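Local atomic coordinates of AlgX/AlgJ SGNH hydrolase-like domain-containing protein (Eubacterium siraeum, PDB entry 4NZK), a protein that is of unknown function but belongs to the DHHW family of the SGNH hydrolase clan, which suggests a hydrolase-like fold. Residues N135-V138 and N139-N142; Y306-I310 and R311-L315; D319-D323 and N324-D328; E344-N348 and N349-K353. All coordinates share one frame; numbering follows the deposited sequence.

Contact 1: residues N135-V138 and N139-N142; sequences NKLV and NVIN. With EDO (1,2-ethanediol), chain D.
K136 NZ has two polar partners. At 2.8 Å, K136 NZ donates to O2 of a 1,2-ethanediol, a molecule probably carried over from the crystallisation liquor, and it also bonds S132 OG, one helical turn earlier. The lysine chain is bent at its last torsion (chi4 59°), which brings the ammonium group round to the diol. No hydrogen bond joins 135-138 to 139-142 directly, so the turn between them is held by packing and by outside partners. L137 and V140 form its apolar part. L137 CD1 lies 4.0 Å from V140 CG1, while L137 CD2 comes to 4.1 Å from V140 CB, so both leucine methyls lie against the valine. On V140 the CG1 methyl stands anti to the backbone N (chi1 175°), and this turns it to L137 CD1. The other methyl, V140 CG2, rests 3.7 Å from V138 O. V138 CG1 and N139 ND2 pass each other at 3.8 Å near the surface. N139 has a positive phi (58°), which reverses the chain here. N142 OD1 is taken by N104 ND2. N90 of helix 83-96 bonds both K136 O and V138 N. The turn thus leads from the end of helix 126-136 into the short edge strand 141-142, which runs parallel to strand 101-107, with V140 packed on V102 and K93.

Contact 2: residues Y306-I310 and R311-L315; sequences YVCDI and RYFDL
D309 to Y312 form a type I beta turn at the end of strand 304-309. Y312 N donates to D309 O at 3.0 Å. The side chain of D309 adds an Asx turn, because R311 N bonds D309 OD1 at 2.9 Å on its anti lone pair. D309 OD1 also takes R311 NE at 2.7 Å on the syn side. R311 NH2 completes the salt bridge to D309 OD2, also at 2.7 Å. The guanidinium therefore grips the carboxylate side-on, one nitrogen to each oxygen, with the two planes 38° apart. D309 CG stands anti to the backbone N (chi1 -162°), and this swings the carboxylate over the turn. Replacing D309 by alanine is likely to leave R311 N and NE without this acceptor, with the guanidinium held mainly through D267, and K287 short of one charge partner. R311 CB sits over the centre of the Y312 ring. Further back on the strand, C308 SG meets the F313 ring obliquely, 3.8 Å from CE1. A water accepts from D309 N and donates to Y312 O. K287 is a second partner of D309 OD2, and D267 of R311 NH2. The turn thus lies at the end of a strand flanked by 282-287 and 270-275. C308 and F313 both pack on I270, while C308 also reaches F320 of helix 317-323.

Contact 3: residues D319-D323 and N324-D328; sequences DFIKD and NGITD
The chain leaves helical geometry at N324, and G325, with positive phi (66°), turns it back across the helix end, where I326 N bonds I321 O at 3.1 Å and G325 N reaches K322 O by a weak bond of 3.3 Å. F320 O is gripped twice by N324. N324 N approaches F320 O at 3.2 Å. The side-chain ND2 is nearer, 2.9 Å from F320 O, and sits in the carbonyl plane on a lone pair. The same ND2 lies over one face of the F320 ring, 3.4 Å above its plane and offset toward the rim. Ring and amide planes are 58° apart. F320 CG points anti to its own backbone nitrogen (chi1 -178°), which brings one face of the ring under ND2. A leucine in place of N324 would probably deprive F320 O of its in-plane donor and take the N-H group off the ring face. F238 meets the F320 ring edge-to-face. The apolar pair is I321 and I326, which cross at about a right angle, with CG1 of I321 3.9 Å from CB of I326. A water donates to both I321 O and I326 O and bridges the turn. Further on, T327 OG1 donates to D328 OD1, which also pairs with R281. The paired bonds to I321 O and K322 O, with G325 as C-prime residue, make a Schellman motif. It ends the helix of a beta-alpha-beta crossover between the parallel strands 304-309 and 328-334, which flank strand 282-287 in the mixed sheet.

Contact 4: residues E344-N348 and N349-K353; sequences EGIKN and NLLSK
The amide of N349 lies beside the backbone of G345, with ND2 3.6 Å from G345 CA. Its OD1 end is turned to the N348 carbonyl, which gives it no bond, since both are acceptors. The polar partner of ND2 lies elsewhere: it donates to I310 O. N349 CG stands anti to the carbonyl carbon (chi1 -55°), and this lays the amide back along the preceding turn. G345 has no side chain, and ND2 packs closely on its CA. G345 O accepts two backbone donors. L350 N reaches G345 O at 3.2 Å, and N349 N reaches it at 2.8 Å. The bond from L350 spans a wider, pi-type turn. L351 N likewise skips a residue and meets I346 O at 2.9 Å. S352 then folds its hydroxyl back onto the last turn. S352 OG donates to N348 O at 2.7 Å, from above the carbonyl plane. Its chi1 of 60° sets OG between the backbone N and carbonyl carbon, where it can reach that oxygen. On the apolar side, I346 CG2 lies 4.2 Å from L350 CD2 and 4.3 Å from L351 CD1. I346 and L350 also pack on F331 of strand 328-334, and I346 on helix 83-96. Chemically, the helix end is closed by backbone and hydroxyl donors: the carbonyls of G345, I346 and N348 all find partners although the regular helical pattern has widened.

How the contacts relate
All four contacts are local and lie in series along the chain; none nests or crosses. Contact 1 closes the turn from helix 126-136 into edge strand 141-142. Contact 2 makes the turn that leaves strand 304-309, and contact 3 ends helix 317-323 ahead of strand 328-334. Contact 4 finishes the C-terminal helix 344-350. Contacts 2 and 3 touch, with L315 CD1 3.7 Å from F320 CD1 and Y306 also against the F320 ring. Contacts 2 and 4 touch too, where L350 CD1 lies 3.9 Å from I310 CA. Contact 1 stands apart, its centre about 22 Å from that of contact 2, but both reach the same mixed sheet.

Contact 1: residues N135-V138 and N139-N142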
loop_
_atom_site.group_PDB
_atom_site.type_symbol
_atom_site.label_atom_id
_atom_site.label_comp_id
_atom_site.label_asym_id
_atom_site.label_seq_id
_atom_site.Cartn_x
_atom_site.Cartn_y
_atom_site.Cartn_z
ATOM N N ASN A 135 6.440 -15.989 9.597
ATOM C CA ASN A 135 7.099 -17.161 10.135
ATOM C C ASN A 135 8.075 -17.766 9.142
ATOM O O ASN A 135 8.950 -18.531 9.540
ATOM C CB ASN A 135 6.068 -18.209 10.544
ATOM C CG ASN A 135 5.255 -17.783 11.754
ATOM O OD1 ASN A 135 5.715 -17.025 12.603
ATOM N ND2 ASN A 135 4.044 -18.305 11.842
ATOM N N LYS A 136 7.915 -17.461 7.856
ATOM C CA LYS A 136 8.753 -18.046 6.812
ATOM C C LYS A 136 9.885 -17.128 6.379
ATOM O O LYS A 136 10.754 -17.527 5.565
ATOM C CB LYS A 136 7.860 -18.394 5.601
ATOM C CG LYS A 136 6.919 -19.549 5.878
ATOM C CD LYS A 136 5.801 -19.687 4.866
ATOM C CE LYS A 136 4.906 -20.894 5.139
ATOM N NZ LYS A 136 4.249 -20.856 6.500
ATOM N N LEU A 137 9.924 -15.906 6.917
ATOM C CA LEU A 137 10.970 -14.941 6.554
ATOM C C LEU A 137 12.286 -15.278 7.196
ATOM O O LEU A 137 12.327 -15.756 8.335
ATOM C CB LEU A 137 10.594 -13.542 6.984
ATOM C CG LEU A 137 9.397 -12.949 6.269
ATOM C CD1 LEU A 137 9.043 -11.627 6.946
ATOM C CD2 LEU A 137 9.600 -12.811 4.769
ATOM N N VAL A 138 13.371 -15.018 6.458
ATOM C CA VAL A 138 14.740 -15.214 6.921
ATOM C C VAL A 138 15.502 -13.900 6.703
ATOM O O VAL A 138 15.694 -13.451 5.570
ATOM C CB VAL A 138 15.446 -16.344 6.170
ATOM C CG1 VAL A 138 16.906 -16.446 6.600
ATOM C CG2 VAL A 138 14.725 -17.650 6.396
ATOM N N ASN A 139 15.916 -13.282 7.816
ATOM C CA ASN A 139 16.653 -12.026 7.819
ATOM C C ASN A 139 15.922 -10.864 7.126
ATOM O O ASN A 139 16.521 -9.956 6.570
ATOM C CB ASN A 139 18.041 -12.200 7.235
ATOM C CG ASN A 139 18.869 -13.162 8.008
ATOM O OD1 ASN A 139 18.780 -13.203 9.239
ATOM N ND2 ASN A 139 19.681 -13.981 7.296
ATOM N N VAL A 140 14.606 -10.921 7.199
ATOM C CA VAL A 140 13.727 -9.851 6.742
ATOM C C VAL A 140 12.957 -9.388 7.972
ATOM O O VAL A 140 12.394 -10.217 8.697
ATOM C CB VAL A 140 12.772 -10.308 5.617
ATOM C CG1 VAL A 140 11.779 -9.235 5.231
ATOM C CG2 VAL A 140 13.585 -10.704 4.406
ATOM N N ILE A 141 12.907 -8.082 8.182
ATOM C CA ILE A 141 12.264 -7.514 9.376
ATOM C C ILE A 141 10.769 -7.379 9.165
ATOM O O ILE A 141 10.334 -6.681 8.273
ATOM C CB ILE A 141 12.856 -6.121 9.660
ATOM C CG1 ILE A 141 14.368 -6.243 9.889
ATOM C CG2 ILE A 141 12.151 -5.461 10.825
ATOM C CD1 ILE A 141 15.083 -4.922 9.799
ATOM N N ASN A 142 9.982 -8.032 9.995
ATOM C CA ASN A 142 8.540 -7.979 9.845
ATOM C C ASN A 142 7.998 -6.782 10.594
ATOM O O ASN A 142 8.353 -6.551 11.724
ATOM C CB ASN A 142 7.844 -9.239 10.355
ATOM C CG ASN A 142 6.370 -9.225 9.992
ATOM O OD1 ASN A 142 6.031 -9.194 8.806
ATOM N ND2 ASN A 142 5.505 -9.186 10.983
HETATM C C1 EDO D . 4.405 -24.754 8.213
HETATM O O1 EDO D . 5.053 -24.062 9.326
HETATM C C2 EDO D . 2.986 -24.214 7.974
HETATM O O2 EDO D . 2.944 -23.290 6.846
#

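Contact 2: residues Y306-I310 and R311-L315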
loop_
_atom_site.group_PDB
_atom_site.type_symbol
_atom_site.label_atom_id
_atom_site.label_comp_id
_atom_site.label_asym_id
_atom_site.label_seq_id
_atom_site.Cartn_x
_atom_site.Cartn_y
_atom_site.Cartn_z
ATOM N N TYR A 306 12.642 5.558 -3.493
ATOM C CA TYR A 306 12.351 5.012 -4.824
ATOM C C TYR A 306 11.091 4.168 -4.709
ATOM O O TYR A 306 11.008 3.290 -3.883
ATOM C CB TYR A 306 13.510 4.150 -5.339
ATOM C CG TYR A 306 14.787 4.931 -5.551
ATOM C CD1 TYR A 306 15.555 5.328 -4.471
ATOM C CD2 TYR A 306 15.238 5.235 -6.825
ATOM C CE1 TYR A 306 16.723 6.050 -4.648
ATOM C CE2 TYR A 306 16.421 5.946 -7.010
ATOM C CZ TYR A 306 17.155 6.334 -5.917
ATOM O OH TYR A 306 18.307 7.058 -6.096
ATOM N N VAL A 307 10.126 4.453 -5.566
ATOM C CA VAL A 307 8.821 3.822 -5.504
ATOM C C VAL A 307 8.657 2.956 -6.747
ATOM O O VAL A 307 8.623 3.467 -7.878
ATOM C CB VAL A 307 7.660 4.820 -5.431
ATOM C CG1 VAL A 307 6.364 4.076 -5.118
ATOM C CG2 VAL A 307 7.917 5.887 -4.393
ATOM N N CYS A 308 8.562 1.654 -6.515
ATOM C CA CYS A 308 8.474 0.655 -7.561
ATOM C C CYS A 308 7.315 -0.294 -7.321
ATOM O O CYS A 308 7.024 -0.652 -6.196
ATOM C CB CYS A 308 9.742 -0.179 -7.540
ATOM S SG CYS A 308 11.303 0.755 -7.647
ATOM N N ASP A 309 6.674 -0.716 -8.399
ATOM C CA ASP A 309 5.557 -1.635 -8.329
ATOM C C ASP A 309 6.025 -3.022 -8.771
ATOM O O ASP A 309 6.616 -3.173 -9.837
ATOM C CB ASP A 309 4.417 -1.187 -9.242
ATOM C CG ASP A 309 3.108 -1.861 -8.874
ATOM O OD1 ASP A 309 2.983 -3.096 -9.143
ATOM O OD2 ASP A 309 2.215 -1.150 -8.326
ATOM N N ILE A 310 5.706 -4.043 -7.979
ATOM C CA ILE A 310 6.127 -5.410 -8.297
ATOM C C ILE A 310 5.559 -5.950 -9.611
ATOM O O ILE A 310 6.079 -6.911 -10.142
ATOM C CB ILE A 310 5.759 -6.371 -7.153
ATOM C CG1 ILE A 310 4.231 -6.465 -6.989
ATOM C CG2 ILE A 310 6.413 -5.928 -5.848
ATOM C CD1 ILE A 310 3.781 -7.326 -5.847
ATOM N N ARG A 311 4.488 -5.338 -10.116
ATOM C CA ARG A 311 3.885 -5.732 -11.392
ATOM C C ARG A 311 4.558 -5.104 -12.635
ATOM O O ARG A 311 4.429 -5.634 -13.727
ATOM C CB ARG A 311 2.400 -5.358 -11.385
ATOM C CG ARG A 311 1.617 -6.057 -10.291
ATOM C CD ARG A 311 0.289 -5.373 -10.028
ATOM N NE ARG A 311 0.444 -4.078 -9.349
ATOM C CZ ARG A 311 -0.558 -3.205 -9.213
ATOM N NH1 ARG A 311 -1.769 -3.506 -9.702
ATOM N NH2 ARG A 311 -0.354 -2.034 -8.604
ATOM N N TYR A 312 5.274 -3.990 -12.437
ATOM C CA TYR A 312 5.767 -3.131 -13.527
ATOM C C TYR A 312 7.208 -2.703 -13.235
ATOM O O TYR A 312 7.501 -1.574 -12.806
ATOM C CB TYR A 312 4.902 -1.880 -13.664
ATOM C CG TYR A 312 3.430 -2.158 -13.674
ATOM C CD1 TYR A 312 2.850 -2.820 -14.709
ATOM C CD2 TYR A 312 2.637 -1.780 -12.618
ATOM C CE1 TYR A 312 1.501 -3.062 -14.703
ATOM C CE2 TYR A 312 1.273 -2.035 -12.581
ATOM C CZ TYR A 312 0.706 -2.682 -13.637
ATOM O OH TYR A 312 -0.644 -2.971 -13.649
ATOM N N PHE A 313 8.121 -3.604 -13.459
ATOM C CA PHE A 313 9.502 -3.362 -13.108
ATOM C C PHE A 313 10.328 -4.145 -14.074
ATOM O O PHE A 313 10.294 -5.374 -14.076
ATOM C CB PHE A 313 9.764 -3.817 -11.685
ATOM C CG PHE A 313 11.134 -3.434 -11.164
ATOM C CD1 PHE A 313 11.350 -2.151 -10.661
ATOM C CD2 PHE A 313 12.174 -4.342 -11.125
ATOM C CE1 PHE A 313 12.580 -1.779 -10.167
ATOM C CE2 PHE A 313 13.419 -3.968 -10.645
ATOM C CZ PHE A 313 13.612 -2.684 -10.136
ATOM N N ASP A 314 11.090 -3.422 -14.891
ATOM C CA ASP A 314 11.826 -4.047 -15.982
ATOM C C ASP A 314 13.333 -4.028 -15.825
ATOM O O ASP A 314 14.067 -3.807 -16.775
ATOM C CB ASP A 314 11.396 -3.371 -17.282
ATOM C CG ASP A 314 9.981 -3.737 -17.663
ATOM O OD1 ASP A 314 9.709 -4.953 -17.830
ATOM O OD2 ASP A 314 9.140 -2.819 -17.772
ATOM N N LEU A 315 13.772 -4.219 -14.596
ATOM C CA LEU A 315 15.161 -4.282 -14.246
ATOM C C LEU A 315 15.400 -5.468 -13.317
ATOM O O LEU A 315 14.482 -6.191 -12.969
ATOM C CB LEU A 315 15.555 -2.993 -13.539
ATOM C CG LEU A 315 15.512 -1.691 -14.296
ATOM C CD1 LEU A 315 15.916 -0.582 -13.351
ATOM C CD2 LEU A 315 16.431 -1.743 -15.499
HETATM O O HOH W 1 7.871 0.166 -10.777
#

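Contact 3: residues D319-D323 and N324-D328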
loop_
_atom_site.group_PDB
_atom_site.type_symbol
_atom_site.label_atom_id
_atom_site.label_comp_id
_atom_site.label_asym_id
_atom_site.label_seq_id
_atom_site.Cartn_x
_atom_site.Cartn_y
_atom_site.Cartn_z
ATOM N N ASP A 319 20.500 -5.335 -8.395
ATOM C CA ASP A 319 21.428 -4.388 -9.004
ATOM C C ASP A 319 20.894 -2.948 -8.895
ATOM O O ASP A 319 21.662 -2.018 -8.722
ATOM C CB ASP A 319 21.684 -4.743 -10.451
ATOM C CG ASP A 319 22.678 -5.889 -10.614
ATOM O OD1 ASP A 319 23.281 -6.373 -9.625
ATOM O OD2 ASP A 319 22.872 -6.262 -11.797
ATOM N N PHE A 320 19.586 -2.767 -9.023
ATOM C CA PHE A 320 18.978 -1.448 -8.815
ATOM C C PHE A 320 19.279 -0.918 -7.395
ATOM O O PHE A 320 19.577 0.267 -7.221
ATOM C CB PHE A 320 17.470 -1.573 -9.092
ATOM C CG PHE A 320 16.714 -0.308 -8.958
ATOM C CD1 PHE A 320 16.778 0.647 -9.960
ATOM C CD2 PHE A 320 15.908 -0.084 -7.883
ATOM C CE1 PHE A 320 16.047 1.805 -9.874
ATOM C CE2 PHE A 320 15.178 1.085 -7.788
ATOM C CZ PHE A 320 15.238 2.022 -8.798
ATOM N N ILE A 321 19.181 -1.782 -6.389
ATOM C CA ILE A 321 19.512 -1.416 -5.003
ATOM C C ILE A 321 20.972 -0.963 -4.897
ATOM O O ILE A 321 21.287 0.070 -4.279
ATOM C CB ILE A 321 19.214 -2.604 -4.037
ATOM C CG1 ILE A 321 17.802 -2.502 -3.469
ATOM C CG2 ILE A 321 20.135 -2.676 -2.813
ATOM C CD1 ILE A 321 16.707 -2.215 -4.425
ATOM N N LYS A 322 21.860 -1.766 -5.477
ATOM C CA LYS A 322 23.299 -1.509 -5.383
ATOM C C LYS A 322 23.668 -0.220 -6.103
ATOM O O LYS A 322 24.376 0.652 -5.543
ATOM C CB LYS A 322 24.084 -2.693 -5.942
ATOM C CG LYS A 322 23.914 -3.942 -5.117
ATOM C CD LYS A 322 24.508 -5.184 -5.786
ATOM C CE LYS A 322 24.283 -6.423 -4.915
ATOM N NZ LYS A 322 22.872 -6.490 -4.511
ATOM N N ASP A 323 23.140 -0.062 -7.310
ATOM C CA ASP A 323 23.477 1.095 -8.132
ATOM C C ASP A 323 23.029 2.425 -7.522
ATOM O O ASP A 323 23.671 3.453 -7.745
ATOM C CB ASP A 323 22.870 0.948 -9.524
ATOM C CG ASP A 323 23.533 -0.174 -10.369
ATOM O OD1 ASP A 323 24.633 -0.685 -10.027
ATOM O OD2 ASP A 323 22.928 -0.558 -11.407
ATOM N N ASN A 324 21.902 2.408 -6.809
ATOM C CA ASN A 324 21.349 3.616 -6.220
ATOM C C ASN A 324 21.644 3.851 -4.740
ATOM O O ASN A 324 21.097 4.784 -4.121
ATOM C CB ASN A 324 19.872 3.652 -6.540
ATOM C CG ASN A 324 19.647 3.783 -8.033
ATOM O OD1 ASN A 324 19.899 4.834 -8.592
ATOM N ND2 ASN A 324 19.267 2.699 -8.685
ATOM N N GLY A 325 22.505 3.019 -4.166
ATOM C CA GLY A 325 22.937 3.219 -2.778
ATOM C C GLY A 325 21.832 3.045 -1.750
ATOM O O GLY A 325 21.831 3.649 -0.672
ATOM N N ILE A 326 20.882 2.190 -2.098
ATOM C CA ILE A 326 19.752 1.903 -1.228
ATOM C C ILE A 326 20.197 1.261 0.074
ATOM O O ILE A 326 20.985 0.318 0.055
ATOM C CB ILE A 326 18.756 0.951 -1.909
ATOM C CG1 ILE A 326 18.139 1.624 -3.154
ATOM C CG2 ILE A 326 17.709 0.472 -0.912
ATOM C CD1 ILE A 326 17.471 2.958 -2.909
ATOM N N THR A 327 19.675 1.762 1.205
ATOM C CA THR A 327 20.002 1.286 2.558
ATOM C C THR A 327 18.877 0.448 3.187
ATOM O O THR A 327 19.130 -0.380 4.093
ATOM C CB THR A 327 20.315 2.497 3.522
ATOM O OG1 THR A 327 19.196 3.397 3.600
ATOM C CG2 THR A 327 21.494 3.297 3.010
ATOM N N ASP A 328 17.639 0.703 2.743
ATOM C CA ASP A 328 16.443 0.103 3.307
ATOM C C ASP A 328 15.502 -0.258 2.151
ATOM O O ASP A 328 15.300 0.542 1.236
ATOM C CB ASP A 328 15.695 1.114 4.198
ATOM C CG ASP A 328 16.500 1.548 5.419
ATOM O OD1 ASP A 328 17.318 2.509 5.323
ATOM O OD2 ASP A 328 16.320 0.896 6.474
HETATM O O HOH W 2 22.945 -0.350 -1.669
#

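Contact 4: residues E344-N348 and N349-K353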
loop_
_atom_site.group_PDB
_atom_site.type_symbol
_atom_site.label_atom_id
_atom_site.label_comp_id
_atom_site.label_asym_id
_atom_site.label_seq_id
_atom_site.Cartn_x
_atom_site.Cartn_y
_atom_site.Cartn_z
ATOM N N GLU A 344 3.964 -13.181 -7.537
ATOM C CA GLU A 344 4.836 -13.797 -8.536
ATOM C C GLU A 344 5.642 -12.746 -9.286
ATOM O O GLU A 344 6.679 -13.063 -9.893
ATOM C CB GLU A 344 4.036 -14.666 -9.510
ATOM C CG GLU A 344 3.280 -15.798 -8.815
ATOM C CD GLU A 344 4.174 -16.691 -7.937
ATOM O OE1 GLU A 344 5.276 -17.080 -8.392
ATOM O OE2 GLU A 344 3.800 -17.000 -6.777
ATOM N N GLY A 345 5.204 -11.485 -9.231
ATOM C CA GLY A 345 5.969 -10.410 -9.860
ATOM C C GLY A 345 7.334 -10.210 -9.227
ATOM O O GLY A 345 8.288 -9.702 -9.856
ATOM N N ILE A 346 7.450 -10.585 -7.968
ATOM C CA ILE A 346 8.727 -10.468 -7.313
ATOM C C ILE A 346 9.704 -11.416 -8.027
ATOM O O ILE A 346 10.817 -11.021 -8.340
ATOM C CB ILE A 346 8.632 -10.715 -5.805
ATOM C CG1 ILE A 346 7.647 -9.697 -5.179
ATOM C CG2 ILE A 346 10.019 -10.631 -5.163
ATOM C CD1 ILE A 346 7.237 -10.016 -3.734
ATOM N N LYS A 347 9.278 -12.653 -8.270
ATOM C CA LYS A 347 10.131 -13.641 -8.932
ATOM C C LYS A 347 10.334 -13.270 -10.393
ATOM O O LYS A 347 11.456 -13.225 -10.871
ATOM C CB LYS A 347 9.504 -15.032 -8.829
ATOM C CG LYS A 347 10.307 -16.083 -9.571
ATOM C CD LYS A 347 9.670 -17.450 -9.556
ATOM C CE LYS A 347 10.540 -18.391 -10.394
ATOM N NZ LYS A 347 10.091 -19.810 -10.354
ATOM N N ASN A 348 9.252 -12.914 -11.079
ATOM C CA ASN A 348 9.338 -12.735 -12.531
ATOM C C ASN A 348 9.864 -11.419 -12.996
ATOM O O ASN A 348 10.380 -11.319 -14.122
ATOM C CB ASN A 348 7.970 -12.949 -13.139
ATOM C CG ASN A 348 7.451 -14.369 -12.916
ATOM O OD1 ASN A 348 8.226 -15.324 -12.813
ATOM N ND2 ASN A 348 6.145 -14.497 -12.809
ATOM N N ASN A 349 9.698 -10.395 -12.159
ATOM C CA ASN A 349 10.135 -9.044 -12.517
ATOM C C ASN A 349 11.341 -8.594 -11.695
ATOM O O ASN A 349 12.354 -8.220 -12.240
ATOM C CB ASN A 349 8.974 -8.053 -12.391
ATOM C CG ASN A 349 7.745 -8.459 -13.209
ATOM O OD1 ASN A 349 7.862 -9.025 -14.303
ATOM N ND2 ASN A 349 6.545 -8.197 -12.657
ATOM N N LEU A 350 11.226 -8.618 -10.384
ATOM C CA LEU A 350 12.304 -8.128 -9.550
ATOM C C LEU A 350 13.543 -9.013 -9.585
ATOM O O LEU A 350 14.649 -8.510 -9.545
ATOM C CB LEU A 350 11.854 -7.971 -8.092
ATOM C CG LEU A 350 11.083 -6.700 -7.780
ATOM C CD1 LEU A 350 9.906 -6.437 -8.667
ATOM C CD2 LEU A 350 10.679 -6.656 -6.320
ATOM N N LEU A 351 13.338 -10.330 -9.613
ATOM C CA LEU A 351 14.453 -11.255 -9.537
ATOM C C LEU A 351 14.921 -11.820 -10.854
ATOM O O LEU A 351 15.815 -12.658 -10.833
ATOM C CB LEU A 351 14.101 -12.387 -8.591
ATOM C CG LEU A 351 13.917 -11.923 -7.155
ATOM C CD1 LEU A 351 13.344 -13.034 -6.288
ATOM C CD2 LEU A 351 15.225 -11.408 -6.567
ATOM N N SER A 352 14.343 -11.361 -11.963
ATOM C CA SER A 352 14.760 -11.763 -13.317
ATOM C C SER A 352 15.816 -10.782 -13.763
ATOM O O SER A 352 15.678 -9.554 -13.578
ATOM C CB SER A 352 13.587 -11.777 -14.275
ATOM O OG SER A 352 12.969 -10.501 -14.376
ATOM N N LYS A 353 16.872 -11.338 -14.365
ATOM C CA LYS A 353 18.056 -10.559 -14.743
ATOM C C LYS A 353 17.735 -9.671 -15.920
ATOM O O LYS A 353 17.099 -10.101 -16.893
ATOM C CB LYS A 353 19.237 -11.485 -15.048
ATOM C CG LYS A 353 19.848 -12.201 -13.844
ATOM C CD LYS A 353 21.050 -11.474 -13.258
ATOM C CE LYS A 353 21.786 -12.353 -12.245
ATOM O OXT LYS A 353 18.107 -8.483 -15.891
#